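Local coordinates for protein subtilisin-like serine protease (Fervidobacterium pennivorans, PDB 1R6V) that degrades keratin into peptides as a calcium-binding, subtilisin-like serine protease, allowing its bacterium to grow on native feathers, at residues A124-G128 with E139-Q145; W644-F650 with Y663-T667. The protein carries 1 engineered substitution. The contacts are given in a common frame with arbitrary orientation. Numbering follows the deposited sequence.

Interaction 1. Residues A124-G128 with E139-Q145; sequences ARDYG and EAIGVTQ
This mixed polar and aromatic contact sets the irregular, turning loop 124-128 against the link between helices 136-140 and 145-150, at the calcium-site end of the subtilisin-like catalytic region. That link leaves the first helix through a Schellman motif, with Gly142 at phi 87°, psi 19°, and enters the second at Thr144, the N-cap, whose OG1 caps Leu147 N. The CA atoms come closest at Arg125-Glu139 (6.3 Å) and Tyr127-Gln145 (5.8 Å). At one end Arg125, m at chi1 and then extended, reaches Glu139 (chi1 and chi2 t) in a salt bridge, NE to OE1 2.6 Å; its guanidinium also bonds Asn133 O and Met112 O. The Tyr127 ring (chi1 m) reaches between the two polar ends: Tyr127 OH is 3.3 Å from Glu139 CB, Val143 O meets the ring edge 3.5 Å from Tyr127 CE2, and Val143 CG1 is 4.2 Å from the same CE2. Leu138 and Trp148 also pack against Tyr127 and Val143. Gly128, at phi 97°, turns the loop into Glu129, a calcium ligand, while Gln145 OE1 bonds Lys212. Here Asp126 O is held twice: Gln145 NE2 donates to it at 2.8 Å, and a water donates at 2.8 Å while accepting from Gln145 N at 3.1 Å.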
ATOM      1  N   ALA A 124     -12.650  10.043  40.126  1.00 44.52           N
ATOM      2  CA  ALA A 124     -12.631   9.019  39.084  1.00 42.43           C
ATOM      3  C   ALA A 124     -11.563   9.370  38.050  1.00 41.32           C
ATOM      4  O   ALA A 124     -10.622   8.606  37.820  1.00 42.24           O
ATOM      5  CB  ALA A 124     -14.003   8.921  38.416  1.00 42.24           C
ATOM      6  N   ARG A 125     -11.708  10.536  37.438  1.00 38.31           N
ATOM      7  CA  ARG A 125     -10.759  10.989  36.435  1.00 36.08           C
ATOM      8  C   ARG A 125      -9.857  12.053  37.024  1.00 35.15           C
ATOM      9  O   ARG A 125      -9.955  13.229  36.680  1.00 36.74           O
ATOM     10  CB  ARG A 125     -11.503  11.551  35.231  1.00 33.25           C
ATOM     11  CG  ARG A 125     -12.332  10.514  34.541  1.00 30.51           C
ATOM     12  CD  ARG A 125     -13.232  11.118  33.496  1.00 26.24           C
ATOM     13  NE  ARG A 125     -14.184  10.120  33.038  1.00 24.31           N
ATOM     14  CZ  ARG A 125     -15.288  10.397  32.360  1.00 22.95           C
ATOM     15  NH1 ARG A 125     -15.584  11.652  32.052  1.00 22.48           N
ATOM     16  NH2 ARG A 125     -16.101   9.415  32.007  1.00 23.82           N
ATOM     17  N   ASP A 126      -8.975  11.634  37.919  1.00 34.85           N
ATOM     18  CA  ASP A 126      -8.058  12.563  38.554  1.00 33.93           C
ATOM     19  C   ASP A 126      -6.692  12.479  37.886  1.00 32.06           C
ATOM     20  O   ASP A 126      -5.817  11.733  38.331  1.00 32.33           O
ATOM     21  CB  ASP A 126      -7.955  12.244  40.052  1.00 36.63           C
ATOM     22  CG  ASP A 126      -7.106  13.249  40.811  1.00 38.49           C
ATOM     23  OD1 ASP A 126      -7.153  14.453  40.471  1.00 39.91           O
ATOM     24  OD2 ASP A 126      -6.404  12.831  41.761  1.00 41.67           O
ATOM     25  N   TYR A 127      -6.516  13.246  36.812  1.00 28.98           N
ATOM     26  CA  TYR A 127      -5.249  13.256  36.089  1.00 27.38           C
ATOM     27  C   TYR A 127      -4.411  14.487  36.417  1.00 26.54           C
ATOM     28  O   TYR A 127      -3.285  14.613  35.939  1.00 26.73           O
ATOM     29  CB  TYR A 127      -5.496  13.178  34.577  1.00 26.57           C
ATOM     30  CG  TYR A 127      -6.430  12.056  34.195  1.00 24.60           C
ATOM     31  CD1 TYR A 127      -7.652  12.323  33.581  1.00 23.47           C
ATOM     32  CD2 TYR A 127      -6.144  10.731  34.544  1.00 25.11           C
ATOM     33  CE1 TYR A 127      -8.571  11.317  33.331  1.00 23.09           C
ATOM     34  CE2 TYR A 127      -7.066   9.708  34.300  1.00 25.57           C
ATOM     35  CZ  TYR A 127      -8.281  10.017  33.699  1.00 25.32           C
ATOM     36  OH  TYR A 127      -9.234   9.042  33.522  1.00 27.86           O
ATOM     37  N   GLY A 128      -4.968  15.398  37.214  1.00 24.72           N
ATOM     38  CA  GLY A 128      -4.234  16.594  37.607  1.00 23.04           C
ATOM     39  C   GLY A 128      -4.481  17.865  36.806  1.00 23.03           C
ATOM     40  O   GLY A 128      -4.069  18.955  37.216  1.00 22.85           O
ATOM     41  N   GLU A 139      -9.873   7.451  30.922  1.00 16.43           N
ATOM     42  CA  GLU A 139     -10.423   6.542  31.921  1.00 16.92           C
ATOM     43  C   GLU A 139     -10.707   5.181  31.285  1.00 15.52           C
ATOM     44  O   GLU A 139     -10.407   4.133  31.861  1.00 15.76           O
ATOM     45  CB  GLU A 139     -11.726   7.084  32.520  1.00 19.38           C
ATOM     46  CG  GLU A 139     -12.143   6.296  33.759  1.00 21.38           C
ATOM     47  CD  GLU A 139     -13.574   6.562  34.209  1.00 25.04           C
ATOM     48  OE1 GLU A 139     -14.131   7.613  33.841  1.00 23.21           O
ATOM     49  OE2 GLU A 139     -14.134   5.718  34.952  1.00 25.97           O
ATOM     50  N   ALA A 140     -11.273   5.195  30.087  1.00 12.35           N
ATOM     51  CA  ALA A 140     -11.610   3.958  29.415  1.00 12.01           C
ATOM     52  C   ALA A 140     -10.407   3.062  29.139  1.00 13.71           C
ATOM     53  O   ALA A 140     -10.524   1.842  29.215  1.00 13.85           O
ATOM     54  CB  ALA A 140     -12.338   4.252  28.121  1.00 12.27           C
ATOM     55  N   ILE A 141      -9.264   3.650  28.807  1.00 14.14           N
ATOM     56  CA  ILE A 141      -8.100   2.815  28.528  1.00 13.72           C
ATOM     57  C   ILE A 141      -7.292   2.463  29.769  1.00 16.21           C
ATOM     58  O   ILE A 141      -6.273   1.784  29.674  1.00 15.05           O
ATOM     59  CB  ILE A 141      -7.173   3.440  27.431  1.00 14.79           C
ATOM     60  CG1 ILE A 141      -6.610   4.795  27.882  1.00 14.14           C
ATOM     61  CG2 ILE A 141      -7.964   3.557  26.124  1.00 16.23           C
ATOM     62  CD1 ILE A 141      -5.591   5.425  26.902  1.00 18.14           C
ATOM     63  N   GLY A 142      -7.748   2.912  30.934  1.00 16.19           N
ATOM     64  CA  GLY A 142      -7.057   2.581  32.176  1.00 17.96           C
ATOM     65  C   GLY A 142      -5.920   3.473  32.633  1.00 18.29           C
ATOM     66  O   GLY A 142      -5.095   3.067  33.451  1.00 17.54           O
ATOM     67  N   VAL A 143      -5.860   4.696  32.120  1.00 17.96           N
ATOM     68  CA  VAL A 143      -4.811   5.609  32.526  1.00 18.70           C
ATOM     69  C   VAL A 143      -5.035   6.104  33.958  1.00 18.81           C
ATOM     70  O   VAL A 143      -6.166   6.367  34.359  1.00 18.79           O
ATOM     71  CB  VAL A 143      -4.772   6.851  31.601  1.00 20.00           C
ATOM     72  CG1 VAL A 143      -3.865   7.913  32.194  1.00 20.06           C
ATOM     73  CG2 VAL A 143      -4.316   6.457  30.207  1.00 20.28           C
ATOM     74  N   THR A 144      -3.965   6.193  34.740  1.00 20.46           N
ATOM     75  CA  THR A 144      -4.064   6.747  36.086  1.00 22.78           C
ATOM     76  C   THR A 144      -2.748   7.468  36.327  1.00 23.44           C
ATOM     77  O   THR A 144      -1.749   7.195  35.651  1.00 22.76           O
ATOM     78  CB  THR A 144      -4.285   5.675  37.201  1.00 24.21           C
ATOM     79  OG1 THR A 144      -3.118   4.856  37.337  1.00 24.39           O
ATOM     80  CG2 THR A 144      -5.493   4.810  36.882  1.00 25.31           C
ATOM     81  N   GLN A 145      -2.738   8.412  37.258  1.00 23.35           N
ATOM     82  CA  GLN A 145      -1.496   9.123  37.533  1.00 24.39           C
ATOM     83  C   GLN A 145      -0.456   8.139  38.055  1.00 24.10           C
ATOM     84  O   GLN A 145       0.729   8.252  37.748  1.00 25.28           O
ATOM     85  CB  GLN A 145      -1.728  10.253  38.540  1.00 25.73           C
ATOM     86  CG  GLN A 145      -2.575  11.391  37.973  1.00 26.49           C
ATOM     87  CD  GLN A 145      -2.468  12.670  38.789  1.00 28.29           C
ATOM     88  OE1 GLN A 145      -1.398  13.270  38.877  1.00 29.43           O
ATOM     89  NE2 GLN A 145      -3.578  13.090  39.386  1.00 27.38           N
TER
HETATM   90  O   HOH W   1      -5.551   8.928  38.473  1.00 30.00           O

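Interaction 2. Residues W644-F650 with Y663-T667; sequences WTIIDDF and YVWWT
Side chains and two waters join segments 644-650 and 663-667, whose touching parts run 67° apart, with CA atoms nearest at Asp648-Val664 (7.1 Å) and Ile646-Tyr663 (8.0 Å). Build Ile646 with chi1 m and chi2 p (80°): this lays its side chain over one face of the Tyr663 ring, itself at chi1 m and chi2 91°. CG1 sits 3.7 Å from the ring centroid and 13° off the normal, a CH-pi contact, and Ile646 CD1 comes to 3.3 Å from Tyr663 CZ. Trp644, chi1 p, brings CH2 to 4.2 Å from Tyr663 OH. Both segments belong to the second beta-sandwich domain, where strands 644-647 and 666-669 each pair antiparallel with strand 604-610; the contact joins two segments with that strand as common neighbour. Further along, Asp648 (chi1 p, chi2 45°) folds its carboxylate back into an Asx turn, OD1 accepting from Phe650 N at 2.6 Å. Its OD2 packs 3.6 Å from Val664 CB and bonds Leu653 N. Phe650, chi1 m, sets CD1 4.0 Å from Val664 CG2, Val664 being t. The Trp666 indole, chi1 m and chi2 84°, meets the turn obliquely, with CZ2 4.1 Å from Asp648 CB and CH2 3.5 Å from Asp649 OD1; the Asp649 carboxylate makes its salt bridge to Arg529, which also forms a cation-pi contact with Trp666. One water donates to Ile647 O (2.7 Å) and accepts from Trp666 NE1 (3.0 Å); the other donates to Asp648 OD2 (2.8 Å) and Val664 O (2.6 Å).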
ATOM      1  N   TRP A 644       8.042 -11.872 -43.424  1.00 22.81           N
ATOM      2  CA  TRP A 644       7.662 -12.275 -42.070  1.00 22.88           C
ATOM      3  C   TRP A 644       6.500 -11.481 -41.513  1.00 21.51           C
ATOM      4  O   TRP A 644       6.242 -10.349 -41.921  1.00 21.94           O
ATOM      5  CB  TRP A 644       8.854 -12.139 -41.111  1.00 24.06           C
ATOM      6  CG  TRP A 644       9.299 -10.720 -40.880  1.00 26.18           C
ATOM      7  CD1 TRP A 644      10.068  -9.955 -41.713  1.00 27.12           C
ATOM      8  CD2 TRP A 644       8.961  -9.881 -39.765  1.00 26.69           C
ATOM      9  NE1 TRP A 644      10.228  -8.695 -41.189  1.00 26.86           N
ATOM     10  CE2 TRP A 644       9.560  -8.617 -39.998  1.00 28.01           C
ATOM     11  CE3 TRP A 644       8.213 -10.070 -38.596  1.00 26.94           C
ATOM     12  CZ2 TRP A 644       9.431  -7.546 -39.103  1.00 28.06           C
ATOM     13  CZ3 TRP A 644       8.085  -9.000 -37.700  1.00 29.21           C
ATOM     14  CH2 TRP A 644       8.693  -7.752 -37.963  1.00 28.33           C
ATOM     15  N   THR A 645       5.774 -12.087 -40.582  1.00 19.22           N
ATOM     16  CA  THR A 645       4.685 -11.386 -39.939  1.00 18.52           C
ATOM     17  C   THR A 645       4.445 -12.002 -38.570  1.00 17.63           C
ATOM     18  O   THR A 645       4.996 -13.055 -38.259  1.00 18.23           O
ATOM     19  CB  THR A 645       3.383 -11.415 -40.776  1.00 18.54           C
ATOM     20  OG1 THR A 645       2.449 -10.499 -40.202  1.00 20.16           O
ATOM     21  CG2 THR A 645       2.765 -12.817 -40.804  1.00 17.77           C
ATOM     22  N   ILE A 646       3.645 -11.319 -37.759  1.00 17.18           N
ATOM     23  CA  ILE A 646       3.317 -11.782 -36.410  1.00 18.04           C
ATOM     24  C   ILE A 646       1.862 -12.251 -36.403  1.00 17.68           C
ATOM     25  O   ILE A 646       1.020 -11.681 -37.084  1.00 17.66           O
ATOM     26  CB  ILE A 646       3.479 -10.640 -35.358  1.00 18.41           C
ATOM     27  CG1 ILE A 646       4.931 -10.155 -35.325  1.00 20.90           C
ATOM     28  CG2 ILE A 646       3.099 -11.140 -33.971  1.00 17.48           C
ATOM     29  CD1 ILE A 646       5.270  -9.216 -36.437  1.00 28.19           C
ATOM     30  N   ILE A 647       1.575 -13.279 -35.617  1.00 17.28           N
ATOM     31  CA  ILE A 647       0.228 -13.840 -35.541  1.00 17.51           C
ATOM     32  C   ILE A 647      -0.272 -13.842 -34.108  1.00 16.77           C
ATOM     33  O   ILE A 647       0.396 -14.381 -33.233  1.00 17.02           O
ATOM     34  CB  ILE A 647       0.219 -15.319 -35.985  1.00 18.37           C
ATOM     35  CG1 ILE A 647       0.862 -15.475 -37.365  1.00 22.06           C
ATOM     36  CG2 ILE A 647      -1.211 -15.855 -35.971  1.00 19.13           C
ATOM     37  CD1 ILE A 647       0.079 -14.858 -38.473  1.00 23.77           C
ATOM     38  N   ASP A 648      -1.449 -13.275 -33.857  1.00 16.12           N
ATOM     39  CA  ASP A 648      -1.983 -13.302 -32.500  1.00 16.71           C
ATOM     40  C   ASP A 648      -3.490 -13.071 -32.491  1.00 18.07           C
ATOM     41  O   ASP A 648      -4.109 -12.961 -33.559  1.00 17.47           O
ATOM     42  CB  ASP A 648      -1.246 -12.289 -31.606  1.00 18.43           C
ATOM     43  CG  ASP A 648      -1.376 -10.870 -32.096  1.00 19.72           C
ATOM     44  OD1 ASP A 648      -2.502 -10.476 -32.465  1.00 17.93           O
ATOM     45  OD2 ASP A 648      -0.350 -10.143 -32.094  1.00 19.32           O
ATOM     46  N   ASP A 649      -4.100 -13.005 -31.307  1.00 18.09           N
ATOM     47  CA  ASP A 649      -5.545 -12.827 -31.257  1.00 17.49           C
ATOM     48  C   ASP A 649      -6.039 -11.452 -31.668  1.00 19.23           C
ATOM     49  O   ASP A 649      -7.245 -11.206 -31.720  1.00 19.26           O
ATOM     50  CB  ASP A 649      -6.122 -13.228 -29.875  1.00 17.25           C
ATOM     51  CG  ASP A 649      -5.259 -12.797 -28.697  1.00 18.43           C
ATOM     52  OD1 ASP A 649      -4.071 -12.453 -28.890  1.00 18.82           O
ATOM     53  OD2 ASP A 649      -5.770 -12.832 -27.555  1.00 17.47           O
ATOM     54  N   PHE A 650      -5.107 -10.568 -31.997  1.00 18.72           N
ATOM     55  CA  PHE A 650      -5.465  -9.230 -32.426  1.00 20.58           C
ATOM     56  C   PHE A 650      -4.973  -8.977 -33.842  1.00 20.23           C
ATOM     57  O   PHE A 650      -4.870  -7.834 -34.273  1.00 20.42           O
ATOM     58  CB  PHE A 650      -4.883  -8.186 -31.476  1.00 21.70           C
ATOM     59  CG  PHE A 650      -5.418  -8.285 -30.083  1.00 23.52           C
ATOM     60  CD1 PHE A 650      -4.845  -9.159 -29.157  1.00 24.33           C
ATOM     61  CD2 PHE A 650      -6.517  -7.523 -29.703  1.00 24.92           C
ATOM     62  CE1 PHE A 650      -5.361  -9.270 -27.873  1.00 23.53           C
ATOM     63  CE2 PHE A 650      -7.042  -7.622 -28.430  1.00 25.03           C
ATOM     64  CZ  PHE A 650      -6.464  -8.499 -27.504  1.00 24.72           C
ATOM     65  N   TYR A 663       5.130  -6.379 -29.403  1.00 17.53           N
ATOM     66  CA  TYR A 663       3.978  -7.107 -29.904  1.00 17.58           C
ATOM     67  C   TYR A 663       3.242  -7.805 -28.780  1.00 18.25           C
ATOM     68  O   TYR A 663       3.834  -8.135 -27.753  1.00 17.88           O
ATOM     69  CB  TYR A 663       4.397  -8.155 -30.940  1.00 16.91           C
ATOM     70  CG  TYR A 663       4.706  -7.563 -32.298  1.00 18.81           C
ATOM     71  CD1 TYR A 663       5.996  -7.155 -32.622  1.00 20.19           C
ATOM     72  CD2 TYR A 663       3.690  -7.367 -33.236  1.00 20.01           C
ATOM     73  CE1 TYR A 663       6.270  -6.560 -33.850  1.00 21.84           C
ATOM     74  CE2 TYR A 663       3.952  -6.772 -34.467  1.00 20.29           C
ATOM     75  CZ  TYR A 663       5.246  -6.372 -34.761  1.00 23.21           C
ATOM     76  OH  TYR A 663       5.518  -5.770 -35.966  1.00 26.35           O
ATOM     77  N   VAL A 664       1.944  -8.005 -28.992  1.00 16.09           N
ATOM     78  CA  VAL A 664       1.096  -8.710 -28.038  1.00 16.35           C
ATOM     79  C   VAL A 664       1.855  -9.980 -27.665  1.00 15.63           C
ATOM     80  O   VAL A 664       2.471 -10.639 -28.519  1.00 15.80           O
ATOM     81  CB  VAL A 664      -0.273  -9.053 -28.692  1.00 15.75           C
ATOM     82  CG1 VAL A 664      -0.974 -10.153 -27.930  1.00 17.69           C
ATOM     83  CG2 VAL A 664      -1.160  -7.798 -28.705  1.00 16.86           C
ATOM     84  N   TRP A 665       1.837 -10.312 -26.381  1.00 14.80           N
ATOM     85  CA  TRP A 665       2.552 -11.489 -25.923  1.00 14.84           C
ATOM     86  C   TRP A 665       1.676 -12.477 -25.180  1.00 13.12           C
ATOM     87  O   TRP A 665       0.550 -12.158 -24.804  1.00 14.72           O
ATOM     88  CB  TRP A 665       3.729 -11.076 -25.035  1.00 14.88           C
ATOM     89  CG  TRP A 665       3.316 -10.392 -23.761  1.00 17.61           C
ATOM     90  CD1 TRP A 665       3.044 -10.986 -22.553  1.00 17.70           C
ATOM     91  CD2 TRP A 665       3.124  -8.986 -23.568  1.00 19.17           C
ATOM     92  NE1 TRP A 665       2.695 -10.034 -21.625  1.00 17.62           N
ATOM     93  CE2 TRP A 665       2.736  -8.797 -22.219  1.00 18.93           C
ATOM     94  CE3 TRP A 665       3.244  -7.866 -24.404  1.00 20.24           C
ATOM     95  CZ2 TRP A 665       2.467  -7.529 -21.680  1.00 19.82           C
ATOM     96  CZ3 TRP A 665       2.976  -6.598 -23.869  1.00 21.51           C
ATOM     97  CH2 TRP A 665       2.592  -6.444 -22.518  1.00 21.29           C
ATOM     98  N   TRP A 666       2.220 -13.677 -25.005  1.00 14.48           N
ATOM     99  CA  TRP A 666       1.554 -14.779 -24.303  1.00 14.51           C
ATOM    100  C   TRP A 666       2.413 -15.038 -23.070  1.00 14.99           C
ATOM    101  O   TRP A 666       3.627 -15.238 -23.177  1.00 16.22           O
ATOM    102  CB  TRP A 666       1.512 -16.019 -25.201  1.00 15.60           C
ATOM    103  CG  TRP A 666       0.897 -15.716 -26.531  1.00 16.66           C
ATOM    104  CD1 TRP A 666       1.524 -15.187 -27.618  1.00 17.30           C
ATOM    105  CD2 TRP A 666      -0.491 -15.822 -26.875  1.00 16.97           C
ATOM    106  NE1 TRP A 666       0.614 -14.949 -28.619  1.00 17.85           N
ATOM    107  CE2 TRP A 666      -0.632 -15.329 -28.190  1.00 16.96           C
ATOM    108  CE3 TRP A 666      -1.629 -16.281 -26.195  1.00 17.45           C
ATOM    109  CZ2 TRP A 666      -1.865 -15.280 -28.845  1.00 16.08           C
ATOM    110  CZ3 TRP A 666      -2.857 -16.232 -26.844  1.00 18.34           C
ATOM    111  CH2 TRP A 666      -2.963 -15.733 -28.160  1.00 16.35           C
ATOM    112  N   THR A 667       1.771 -15.027 -21.910  1.00 16.09           N
ATOM    113  CA  THR A 667       2.459 -15.202 -20.637  1.00 16.60           C
ATOM    114  C   THR A 667       2.329 -16.638 -20.135  1.00 17.61           C
ATOM    115  O   THR A 667       1.225 -17.106 -19.870  1.00 16.76           O
ATOM    116  CB  THR A 667       1.882 -14.197 -19.612  1.00 15.22           C
ATOM    117  OG1 THR A 667       2.032 -12.866 -20.125  1.00 16.95           O
ATOM    118  CG2 THR A 667       2.621 -14.279 -18.281  1.00 15.70           C
TER
HETATM  119  O   HOH W   2       1.916 -13.820 -31.084  1.00 14.93           O
HETATM  120  O   HOH W   3       2.109 -11.161 -31.089  1.00 16.30           O

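In the fold
The two contacts lie at opposite ends of an elongated chain, their centres 70 Å apart and their nearest atoms about 49 Å apart, on opposite sides of the chain's centre. They follow one another along the sequence, each closing a short excursion within its own part of the molecule. Interaction 1 belongs to the calcium-binding end: Gly128 is about 8 Å from the bound ion and about 4 Å from the side chain of Glu129, one of its ligands. Interaction 2 lies away from the annotated sites, in the second of two beta-sandwich domains that may mediate interactions with substrate.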